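Side-chain contacts in biotin transporter BioY (Lactococcus lactis subsp. cremoris, PDB 4DVE), which binds biotin in the membrane and probably serves as the substrate-specific S component of an energy-coupling factor (ECF) ABC transporter: residues F115-L120 with L132-L137; T124-F129 with I183-R188; G54-G59 with I178-I183. All coordinates share one frame; numbering follows the deposited sequence.

In the fold
The three contacts lie side by side, with centres about 10 to 11 Å apart, and touch one another. Contact 3 is the buried one, joining helix 52-80 to helix 170-189. Contact 1, partly buried, joins the end of helix 100-119 to helix 128-155 by hydrocarbon alone. Contact 2 is at the surface, where the loop leading into helix 128-155 is held by an arginine of helix 170-189. Contacts 1 and 2 thus share helix 128-155, while contacts 2 and 3 share helix 170-189 and residue I183. Their chemistry follows depth: apolar groups and one hydroxyl satisfied within its own helix in contact 3, aliphatic branches in contact 1, and an arginine bonded to a backbone carbonyl in contact 2.

Contact 1 (F115-L120 with L132-L137); sequences FFLKKL and LIIVLL. With BNG (nonyl beta-D-glucopyranoside), chain F.
F116 and I134 mark the nearest backbone approach, with F116 CA 7.2 Å from I134 CA, where the last turn of helix 100-119 lies beside helix 128-155. I134 carries the whole contact from its side, and its two branches share the work. With CG1 beside the backbone N (chi1 -66°) and the chain then nearly extended, CD1 projects furthest and lodges between two leucines. It sits 3.7 Å from CD2 of L117 and 4.1 Å from CD1 of L120, and both leucine side chains meet it aslant. The second branch, CG2, lies 4.1 Å from CB of F116. The ring of F116 leads off from that point: one face takes CD2 of F115, 3.7 Å above the plane and over the ring centre, and F138 meets the ring with nearly parallel planes. I122, in the loop joining the two helices, touches both L117 and I134. F115 and K118 belong to a nonyl glucoside site, where O4 of the sugar meets the edge of the F115 ring. Because only carbon atoms meet across these segments, the contact probably rests on shape fit and apolar packing rather than on directional bonds.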
loop_
_atom_site.group_PDB
_atom_site.type_symbol
_atom_site.label_atom_id
_atom_site.label_comp_id
_atom_site.label_asym_id
_atom_site.label_seq_id
_atom_site.Cartn_x
_atom_site.Cartn_y
_atom_site.Cartn_z
ATOM N N PHE A 115 2.639 1.299 -12.525
ATOM C CA PHE A 115 3.521 1.666 -13.623
ATOM C C PHE A 115 4.309 0.474 -14.202
ATOM O O PHE A 115 4.409 0.319 -15.424
ATOM C CB PHE A 115 4.523 2.736 -13.177
ATOM C CG PHE A 115 5.469 3.155 -14.271
ATOM C CD1 PHE A 115 5.114 4.155 -15.167
ATOM C CD2 PHE A 115 6.708 2.551 -14.404
ATOM C CE1 PHE A 115 5.982 4.530 -16.198
ATOM C CE2 PHE A 115 7.574 2.916 -15.425
ATOM C CZ PHE A 115 7.206 3.903 -16.329
ATOM N N PHE A 116 4.899 -0.346 -13.332
ATOM C CA PHE A 116 5.677 -1.477 -13.813
ATOM C C PHE A 116 4.824 -2.660 -14.278
ATOM O O PHE A 116 5.239 -3.393 -15.208
ATOM C CB PHE A 116 6.761 -1.877 -12.810
ATOM C CG PHE A 116 7.913 -0.920 -12.790
ATOM C CD1 PHE A 116 8.820 -0.888 -13.862
ATOM C CD2 PHE A 116 8.051 0.011 -11.782
ATOM C CE1 PHE A 116 9.871 0.012 -13.875
ATOM C CE2 PHE A 116 9.095 0.915 -11.784
ATOM C CZ PHE A 116 10.011 0.916 -12.833
ATOM N N LEU A 117 3.649 -2.850 -13.670
ATOM C CA LEU A 117 2.722 -3.883 -14.139
ATOM C C LEU A 117 2.300 -3.596 -15.584
ATOM O O LEU A 117 2.251 -4.502 -16.418
ATOM C CB LEU A 117 1.454 -3.974 -13.279
ATOM C CG LEU A 117 1.630 -4.544 -11.871
ATOM C CD1 LEU A 117 0.258 -4.586 -11.178
ATOM C CD2 LEU A 117 2.344 -5.902 -11.867
ATOM N N LYS A 118 2.014 -2.321 -15.840
ATOM C CA LYS A 118 1.581 -1.815 -17.147
ATOM C C LYS A 118 2.732 -1.892 -18.143
ATOM O O LYS A 118 2.596 -2.510 -19.199
ATOM C CB LYS A 118 1.076 -0.384 -16.936
ATOM C CG LYS A 118 0.413 0.306 -18.075
ATOM C CD LYS A 118 -0.319 1.536 -17.555
ATOM C CE LYS A 118 -0.362 2.604 -18.623
ATOM N NZ LYS A 118 -0.832 3.904 -18.099
ATOM N N LYS A 119 3.897 -1.356 -17.768
ATOM C CA LYS A 119 5.077 -1.317 -18.649
ATOM C C LYS A 119 5.661 -2.693 -19.024
ATOM O O LYS A 119 6.168 -2.879 -20.137
ATOM C CB LYS A 119 6.186 -0.482 -18.002
ATOM C CG LYS A 119 7.386 -0.196 -18.894
ATOM C CD LYS A 119 8.634 0.091 -18.063
ATOM C CE LYS A 119 9.856 0.388 -18.939
ATOM N NZ LYS A 119 11.048 0.733 -18.101
ATOM N N LEU A 120 5.636 -3.642 -18.098
ATOM C CA LEU A 120 6.114 -4.992 -18.378
ATOM C C LEU A 120 4.990 -5.932 -18.815
ATOM O O LEU A 120 5.216 -7.141 -18.895
ATOM C CB LEU A 120 6.820 -5.556 -17.149
ATOM C CG LEU A 120 8.003 -4.705 -16.668
ATOM C CD1 LEU A 120 8.519 -5.198 -15.325
ATOM C CD2 LEU A 120 9.116 -4.690 -17.711
ATOM N N LEU A 132 4.386 -10.694 -8.370
ATOM C CA LEU A 132 4.757 -10.824 -6.961
ATOM C C LEU A 132 6.079 -10.092 -6.674
ATOM O O LEU A 132 6.214 -9.420 -5.661
ATOM C CB LEU A 132 4.853 -12.303 -6.527
ATOM C CG LEU A 132 5.300 -12.571 -5.075
ATOM C CD1 LEU A 132 4.423 -11.841 -4.051
ATOM C CD2 LEU A 132 5.347 -14.075 -4.775
ATOM N N ILE A 133 7.031 -10.207 -7.588
ATOM C CA ILE A 133 8.300 -9.535 -7.405
ATOM C C ILE A 133 8.137 -8.008 -7.451
ATOM O O ILE A 133 8.748 -7.307 -6.653
ATOM C CB ILE A 133 9.356 -10.025 -8.414
ATOM C CG1 ILE A 133 9.663 -11.521 -8.183
ATOM C CG2 ILE A 133 10.614 -9.161 -8.329
ATOM C CD1 ILE A 133 9.945 -11.909 -6.729
ATOM N N ILE A 134 7.320 -7.502 -8.373
ATOM C CA ILE A 134 7.011 -6.057 -8.428
ATOM C C ILE A 134 6.338 -5.590 -7.132
ATOM O O ILE A 134 6.700 -4.534 -6.552
ATOM C CB ILE A 134 6.151 -5.704 -9.671
ATOM C CG1 ILE A 134 6.959 -5.952 -10.948
ATOM C CG2 ILE A 134 5.644 -4.250 -9.629
ATOM C CD1 ILE A 134 6.067 -6.122 -12.181
ATOM N N VAL A 135 5.392 -6.379 -6.638
ATOM C CA VAL A 135 4.714 -6.029 -5.400
ATOM C C VAL A 135 5.703 -6.045 -4.223
ATOM O O VAL A 135 5.708 -5.138 -3.402
ATOM C CB VAL A 135 3.477 -6.925 -5.127
ATOM C CG1 VAL A 135 2.938 -6.684 -3.708
ATOM C CG2 VAL A 135 2.389 -6.664 -6.184
ATOM N N LEU A 136 6.563 -7.055 -4.170
ATOM C CA LEU A 136 7.599 -7.149 -3.131
ATOM C C LEU A 136 8.523 -5.925 -3.184
ATOM O O LEU A 136 8.805 -5.267 -2.156
ATOM C CB LEU A 136 8.445 -8.401 -3.376
ATOM C CG LEU A 136 9.247 -9.218 -2.372
ATOM C CD1 LEU A 136 10.608 -9.647 -2.958
ATOM C CD2 LEU A 136 9.356 -8.650 -0.971
ATOM N N LEU A 137 8.993 -5.609 -4.389
ATOM C CA LEU A 137 9.955 -4.520 -4.533
ATOM C C LEU A 137 9.384 -3.189 -4.042
ATOM O O LEU A 137 10.041 -2.462 -3.259
ATOM C CB LEU A 137 10.428 -4.413 -5.969
ATOM C CG LEU A 137 11.727 -3.751 -6.370
ATOM C CD1 LEU A 137 12.947 -4.366 -5.659
ATOM C CD2 LEU A 137 11.867 -3.920 -7.898
HETATM C C1 BNG F . 0.837 7.899 -15.029
HETATM C C2 BNG F . 0.319 6.870 -16.027
HETATM C C3 BNG F . 1.459 6.015 -16.568
HETATM C C4 BNG F . 2.617 6.885 -17.044
HETATM C C5 BNG F . 2.995 7.914 -15.986
HETATM C C6 BNG F . 4.101 8.835 -16.491
HETATM C "C1'" BNG F . 0.114 9.528 -13.479
HETATM C "C2'" BNG F . -0.890 9.283 -12.359
HETATM C "C3'" BNG F . -1.080 10.537 -11.513
HETATM C "C4'" BNG F . -1.206 10.184 -10.035
HETATM C "C5'" BNG F . -2.276 11.035 -9.361
HETATM C "C6'" BNG F . -1.778 11.585 -8.031
HETATM C "C7'" BNG F . -2.892 11.595 -6.992
HETATM C "C8'" BNG F . -2.452 12.319 -5.724
HETATM C "C9'" BNG F . -3.504 12.207 -4.643
HETATM O O1 BNG F . -0.238 8.739 -14.614
HETATM O O2 BNG F . -0.646 6.028 -15.386
HETATM O O3 BNG F . 0.982 5.218 -17.659
HETATM O O4 BNG F . 3.750 6.058 -17.331
HETATM O O5 BNG F . 1.849 8.691 -15.647
HETATM O O6 BNG F . 3.690 10.199 -16.345
#

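Contact 2 (T124-F129 with I183-R188); sequences TSQNWF and IVRRLR
R185 reaches W128 and the loop before it through two bends in its chain, at chi2 (-98°) and chi3 (-49°), which turn the guanidinium group toward S125 and Q126. W128 holds its indole between the backbone N and the carbonyl carbon, so the ring leads away and, of the side chain, CB is what comes close, 3.7 Å from R185 NE. One guanidinium face is covered by W128 CA, 3.9 Å above the plane. At the edge, R185 NH2 donates to S125 O at 2.8 Å, with an N-H...O angle of 148° and the oxygen tilted somewhat from the guanidinium plane; Q126 CA lies 3.5 Å from the same NH2. NH1 has other partners, a salt bridge to E131 and the carbonyl of I122. With an alanine here, the S125 carbonyl would probably lose its donor and E131 one of its two arginine partners. The loop is also braced from within: S125 OG accepts from N127 N at 3.2 Å, an ST turn, and bonds to I122 O. N127 is the N-cap, its OD1 receiving G130 N. An arginine donating to a carbonyl beside an ST turn and an asparagine N-cap is one tie between helix 170-189 and the start of helix 128-155, alongside the R185 and R188 bridges to E131.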
loop_
_atom_site.group_PDB
_atom_site.type_symbol
_atom_site.label_atom_id
_atom_site.label_comp_id
_atom_site.label_asym_id
_atom_site.label_seq_id
_atom_site.Cartn_x
_atom_site.Cartn_y
_atom_site.Cartn_z
ATOM N N THR A 124 -1.501 -8.692 -18.654
ATOM C CA THR A 124 -1.954 -9.424 -19.832
ATOM C C THR A 124 -1.290 -10.804 -19.987
ATOM O O THR A 124 -1.505 -11.490 -20.980
ATOM C CB THR A 124 -1.699 -8.548 -21.060
ATOM O OG1 THR A 124 -2.736 -7.550 -21.105
ATOM C CG2 THR A 124 -1.731 -9.352 -22.325
ATOM N N SER A 125 -0.492 -11.210 -18.997
ATOM C CA SER A 125 0.259 -12.475 -19.054
ATOM C C SER A 125 -0.167 -13.398 -17.917
ATOM O O SER A 125 -0.948 -13.009 -17.045
ATOM C CB SER A 125 1.751 -12.188 -18.911
ATOM O OG SER A 125 2.007 -11.652 -17.617
ATOM N N GLN A 126 0.399 -14.598 -17.904
ATOM C CA GLN A 126 0.255 -15.525 -16.783
ATOM C C GLN A 126 1.444 -15.405 -15.791
ATOM O O GLN A 126 1.675 -16.302 -14.974
ATOM C CB GLN A 126 0.171 -16.966 -17.306
ATOM C CG GLN A 126 -1.036 -17.256 -18.182
ATOM C CD GLN A 126 -2.345 -17.203 -17.416
ATOM O OE1 GLN A 126 -2.864 -16.122 -17.101
ATOM N NE2 GLN A 126 -2.897 -18.375 -17.117
ATOM N N ASN A 127 2.188 -14.305 -15.868
ATOM C CA ASN A 127 3.391 -14.132 -15.073
ATOM C C ASN A 127 3.082 -13.601 -13.652
ATOM O O ASN A 127 3.372 -12.458 -13.320
ATOM C CB ASN A 127 4.361 -13.207 -15.813
ATOM C CG ASN A 127 5.742 -13.193 -15.193
ATOM O OD1 ASN A 127 6.051 -14.000 -14.306
ATOM N ND2 ASN A 127 6.585 -12.283 -15.665
ATOM N N TRP A 128 2.480 -14.456 -12.831
ATOM C CA TRP A 128 2.085 -14.086 -11.480
ATOM C C TRP A 128 3.316 -13.945 -10.594
ATOM O O TRP A 128 3.286 -13.187 -9.621
ATOM C CB TRP A 128 1.069 -15.090 -10.914
ATOM C CG TRP A 128 1.583 -16.495 -10.722
ATOM C CD1 TRP A 128 1.335 -17.611 -11.514
ATOM C CD2 TRP A 128 2.450 -16.985 -9.630
ATOM N NE1 TRP A 128 1.984 -18.723 -11.012
ATOM C CE2 TRP A 128 2.661 -18.404 -9.873
ATOM C CE3 TRP A 128 3.044 -16.395 -8.518
ATOM C CZ2 TRP A 128 3.445 -19.181 -9.030
ATOM C CZ3 TRP A 128 3.823 -17.186 -7.677
ATOM C CH2 TRP A 128 4.020 -18.545 -7.929
ATOM N N PHE A 129 4.411 -14.631 -10.936
ATOM C CA PHE A 129 5.649 -14.486 -10.164
ATOM C C PHE A 129 6.310 -13.124 -10.409
ATOM O O PHE A 129 6.764 -12.497 -9.454
ATOM C CB PHE A 129 6.662 -15.623 -10.387
ATOM C CG PHE A 129 7.789 -15.612 -9.378
ATOM C CD1 PHE A 129 7.521 -15.772 -8.021
ATOM C CD2 PHE A 129 9.103 -15.413 -9.776
ATOM C CE1 PHE A 129 8.542 -15.747 -7.075
ATOM C CE2 PHE A 129 10.125 -15.376 -8.838
ATOM C CZ PHE A 129 9.847 -15.544 -7.483
ATOM N N ILE A 183 -5.291 -12.382 -4.673
ATOM C CA ILE A 183 -6.556 -11.643 -4.675
ATOM C C ILE A 183 -6.740 -10.777 -5.936
ATOM O O ILE A 183 -7.787 -10.876 -6.619
ATOM C CB ILE A 183 -6.722 -10.804 -3.408
ATOM C CG1 ILE A 183 -6.929 -11.714 -2.190
ATOM C CG2 ILE A 183 -7.903 -9.846 -3.505
ATOM C CD1 ILE A 183 -6.705 -10.970 -0.872
ATOM N N VAL A 184 -5.732 -9.973 -6.281
ATOM C CA VAL A 184 -5.891 -9.085 -7.423
ATOM C C VAL A 184 -5.973 -9.835 -8.757
ATOM O O VAL A 184 -6.779 -9.436 -9.610
ATOM C CB VAL A 184 -4.907 -7.889 -7.502
ATOM C CG1 VAL A 184 -4.697 -7.245 -6.138
ATOM C CG2 VAL A 184 -3.620 -8.286 -8.161
ATOM N N ARG A 185 -5.188 -10.901 -8.942
ATOM C CA ARG A 185 -5.238 -11.665 -10.207
ATOM C C ARG A 185 -6.625 -12.305 -10.380
ATOM O O ARG A 185 -7.174 -12.302 -11.482
ATOM C CB ARG A 185 -4.168 -12.769 -10.334
ATOM C CG ARG A 185 -2.738 -12.443 -9.968
ATOM C CD ARG A 185 -1.762 -12.082 -11.065
ATOM N NE ARG A 185 -1.759 -12.986 -12.172
ATOM C CZ ARG A 185 -1.139 -12.749 -13.320
ATOM N NH1 ARG A 185 -0.411 -11.647 -13.514
ATOM N NH2 ARG A 185 -1.247 -13.634 -14.289
ATOM N N ARG A 186 -7.186 -12.852 -9.298
ATOM C CA ARG A 186 -8.580 -13.320 -9.307
ATOM C C ARG A 186 -9.590 -12.228 -9.664
ATOM O O ARG A 186 -10.452 -12.433 -10.527
ATOM C CB ARG A 186 -8.998 -13.934 -7.967
ATOM C CG ARG A 186 -8.916 -15.440 -7.931
ATOM C CD ARG A 186 -9.012 -15.962 -6.506
ATOM N NE ARG A 186 -8.368 -17.269 -6.366
ATOM C CZ ARG A 186 -8.188 -17.909 -5.212
ATOM N NH1 ARG A 186 -8.596 -17.370 -4.061
ATOM N NH2 ARG A 186 -7.590 -19.100 -5.213
ATOM N N LEU A 187 -9.523 -11.096 -8.979
ATOM C CA LEU A 187 -10.416 -9.981 -9.290
ATOM C C LEU A 187 -10.312 -9.523 -10.747
ATOM O O LEU A 187 -11.317 -9.144 -11.333
ATOM C CB LEU A 187 -10.213 -8.799 -8.363
ATOM C CG LEU A 187 -10.714 -9.005 -6.936
ATOM C CD1 LEU A 187 -10.321 -7.777 -6.120
ATOM C CD2 LEU A 187 -12.223 -9.281 -6.842
ATOM N N ARG A 188 -9.108 -9.583 -11.319
ATOM C CA ARG A 188 -8.893 -9.163 -12.683
ATOM C C ARG A 188 -9.297 -10.175 -13.754
ATOM O O ARG A 188 -9.538 -9.773 -14.877
ATOM C CB ARG A 188 -7.432 -8.909 -12.944
ATOM C CG ARG A 188 -6.875 -7.560 -12.511
ATOM C CD ARG A 188 -5.679 -7.321 -13.427
ATOM N NE ARG A 188 -4.625 -6.856 -12.648
ATOM C CZ ARG A 188 -3.527 -7.518 -12.292
ATOM N NH1 ARG A 188 -3.159 -8.723 -12.746
ATOM N NH2 ARG A 188 -2.767 -6.878 -11.473
#

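Contact 3 (G54-G59 with I178-I183); sequences GIMMAG and ILTVVI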
loop_
_atom_site.group_PDB
_atom_site.type_symbol
_atom_site.label_atom_id
_atom_site.label_comp_id
_atom_site.label_asym_id
_atom_site.label_seq_id
_atom_site.Cartn_x
_atom_site.Cartn_y
_atom_site.Cartn_z
ATOM N N GLY A 54 -3.585 -3.299 1.772
ATOM C CA GLY A 54 -4.516 -2.585 0.894
ATOM C C GLY A 54 -3.782 -1.606 -0.023
ATOM O O GLY A 54 -4.202 -1.368 -1.163
ATOM N N ILE A 55 -2.718 -1.012 0.510
ATOM C CA ILE A 55 -1.861 -0.128 -0.237
ATOM C C ILE A 55 -1.223 -0.892 -1.395
ATOM O O ILE A 55 -1.114 -0.369 -2.491
ATOM C CB ILE A 55 -0.725 0.480 0.625
ATOM C CG1 ILE A 55 -1.283 1.182 1.877
ATOM C CG2 ILE A 55 0.110 1.450 -0.218
ATOM C CD1 ILE A 55 -2.342 2.234 1.589
HETATM N N MSE A 56 -0.842 -2.139 -1.141
HETATM C CA MSE A 56 -0.207 -2.980 -2.145
HETATM C C MSE A 56 -1.143 -3.347 -3.264
HETATM O O MSE A 56 -0.716 -3.454 -4.428
HETATM C CB MSE A 56 0.278 -4.301 -1.536
HETATM C CG MSE A 56 1.427 -4.105 -0.591
HETATM SE SE MSE A 56 2.012 -5.849 0.138
HETATM C CE MSE A 56 2.611 -5.235 1.917
HETATM N N MSE A 57 -2.408 -3.589 -2.928
HETATM C CA MSE A 57 -3.408 -4.016 -3.911
HETATM C C MSE A 57 -3.901 -2.942 -4.860
HETATM O O MSE A 57 -4.325 -3.256 -5.987
HETATM C CB MSE A 57 -4.642 -4.515 -3.162
HETATM C CG MSE A 57 -4.395 -5.833 -2.430
HETATM SE SE MSE A 57 -5.848 -6.166 -1.125
HETATM C CE MSE A 57 -7.334 -6.037 -2.420
ATOM N N ALA A 58 -3.883 -1.685 -4.411
ATOM C CA ALA A 58 -4.498 -0.557 -5.127
ATOM C C ALA A 58 -3.975 -0.373 -6.556
ATOM O O ALA A 58 -4.768 -0.211 -7.499
ATOM C CB ALA A 58 -4.320 0.736 -4.325
ATOM N N GLY A 59 -2.652 -0.357 -6.707
ATOM C CA GLY A 59 -2.011 -0.217 -8.034
ATOM C C GLY A 59 -2.205 -1.398 -8.976
ATOM O O GLY A 59 -2.261 -1.227 -10.197
ATOM N N ILE A 178 1.912 -11.857 -1.173
ATOM C CA ILE A 178 1.446 -13.083 -1.816
ATOM C C ILE A 178 -0.075 -13.051 -1.922
ATOM O O ILE A 178 -0.644 -13.391 -2.977
ATOM C CB ILE A 178 1.792 -14.391 -1.040
ATOM C CG1 ILE A 178 3.296 -14.664 -0.878
ATOM C CG2 ILE A 178 1.166 -15.600 -1.693
ATOM C CD1 ILE A 178 4.176 -14.260 -2.019
ATOM N N LEU A 179 -0.736 -12.698 -0.823
ATOM C CA LEU A 179 -2.204 -12.623 -0.825
ATOM C C LEU A 179 -2.677 -11.535 -1.785
ATOM O O LEU A 179 -3.728 -11.681 -2.429
ATOM C CB LEU A 179 -2.754 -12.348 0.585
ATOM C CG LEU A 179 -2.691 -13.530 1.556
ATOM C CD1 LEU A 179 -2.930 -13.073 2.998
ATOM C CD2 LEU A 179 -3.706 -14.592 1.134
ATOM N N THR A 180 -1.916 -10.435 -1.848
ATOM C CA THR A 180 -2.191 -9.361 -2.815
ATOM C C THR A 180 -2.234 -9.896 -4.252
ATOM O O THR A 180 -3.203 -9.668 -4.978
ATOM C CB THR A 180 -1.179 -8.197 -2.709
ATOM O OG1 THR A 180 -1.397 -7.473 -1.480
ATOM C CG2 THR A 180 -1.313 -7.233 -3.910
ATOM N N VAL A 181 -1.206 -10.630 -4.652
ATOM C CA VAL A 181 -1.152 -11.153 -6.018
ATOM C C VAL A 181 -2.314 -12.125 -6.273
ATOM O O VAL A 181 -3.029 -11.993 -7.286
ATOM C CB VAL A 181 0.216 -11.757 -6.360
ATOM C CG1 VAL A 181 0.227 -12.352 -7.790
ATOM C CG2 VAL A 181 1.288 -10.684 -6.203
ATOM N N VAL A 182 -2.542 -13.054 -5.337
ATOM C CA VAL A 182 -3.651 -14.014 -5.465
ATOM C C VAL A 182 -5.006 -13.293 -5.602
ATOM O O VAL A 182 -5.773 -13.555 -6.540
ATOM C CB VAL A 182 -3.726 -14.985 -4.256
ATOM C CG1 VAL A 182 -4.955 -15.878 -4.371
ATOM C CG2 VAL A 182 -2.459 -15.842 -4.160
ATOM N N ILE A 183 -5.291 -12.382 -4.673
ATOM C CA ILE A 183 -6.556 -11.643 -4.675
ATOM C C ILE A 183 -6.740 -10.777 -5.936
ATOM O O ILE A 183 -7.787 -10.876 -6.619
ATOM C CB ILE A 183 -6.722 -10.804 -3.408
ATOM C CG1 ILE A 183 -6.929 -11.714 -2.190
ATOM C CG2 ILE A 183 -7.903 -9.846 -3.505
ATOM C CD1 ILE A 183 -6.705 -10.970 -0.872
#
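M57, a selenomethionine in this crystal, can be followed outward from helix 52-80 across T180 to I183 on helix 170-189. Its CB is still a little distant, 4.4 Å from T180 CG2. The next atom does most of the touching: with CG beside the backbone N, M57 CG lies 3.5 Å from T180 OG1. The methyl of the same threonine, T180 CG2, is 3.7 Å from M57 CG, so this one carbon rests against both branches of T180, and it also meets V184. SE carries the chain onward past CG (chi2 165°). A bend at chi3 (55°) then turns the tip, and M57 CE ends 4.0 Å from I183 CG2, the two side chains meeting at a slant. F29 of helix 13-33 also touches M57.

These helices belong to the membrane-embedded helical bundle that forms the S component. Their short segments run in roughly the same direction, approaching to 9.3 Å between axes with a signed crossing angle of -36°, and T180 points toward helix 52-80 and packs against both M56 and M57.

M56, likewise a selenomethionine, presents CB to T180 OG1 at 3.6 Å, its chain crossing the threonine at about a right angle. Further out it heads away from T180 toward V135 and V140 of helix 128-155. The hydroxyl of T180, buried among these carbons, is satisfied within its own helix by a hydrogen bond to the carbonyl of K176. K176 lines the biotin pocket and also touches M56, whose side chain comes within about 7 Å of the bound biotin.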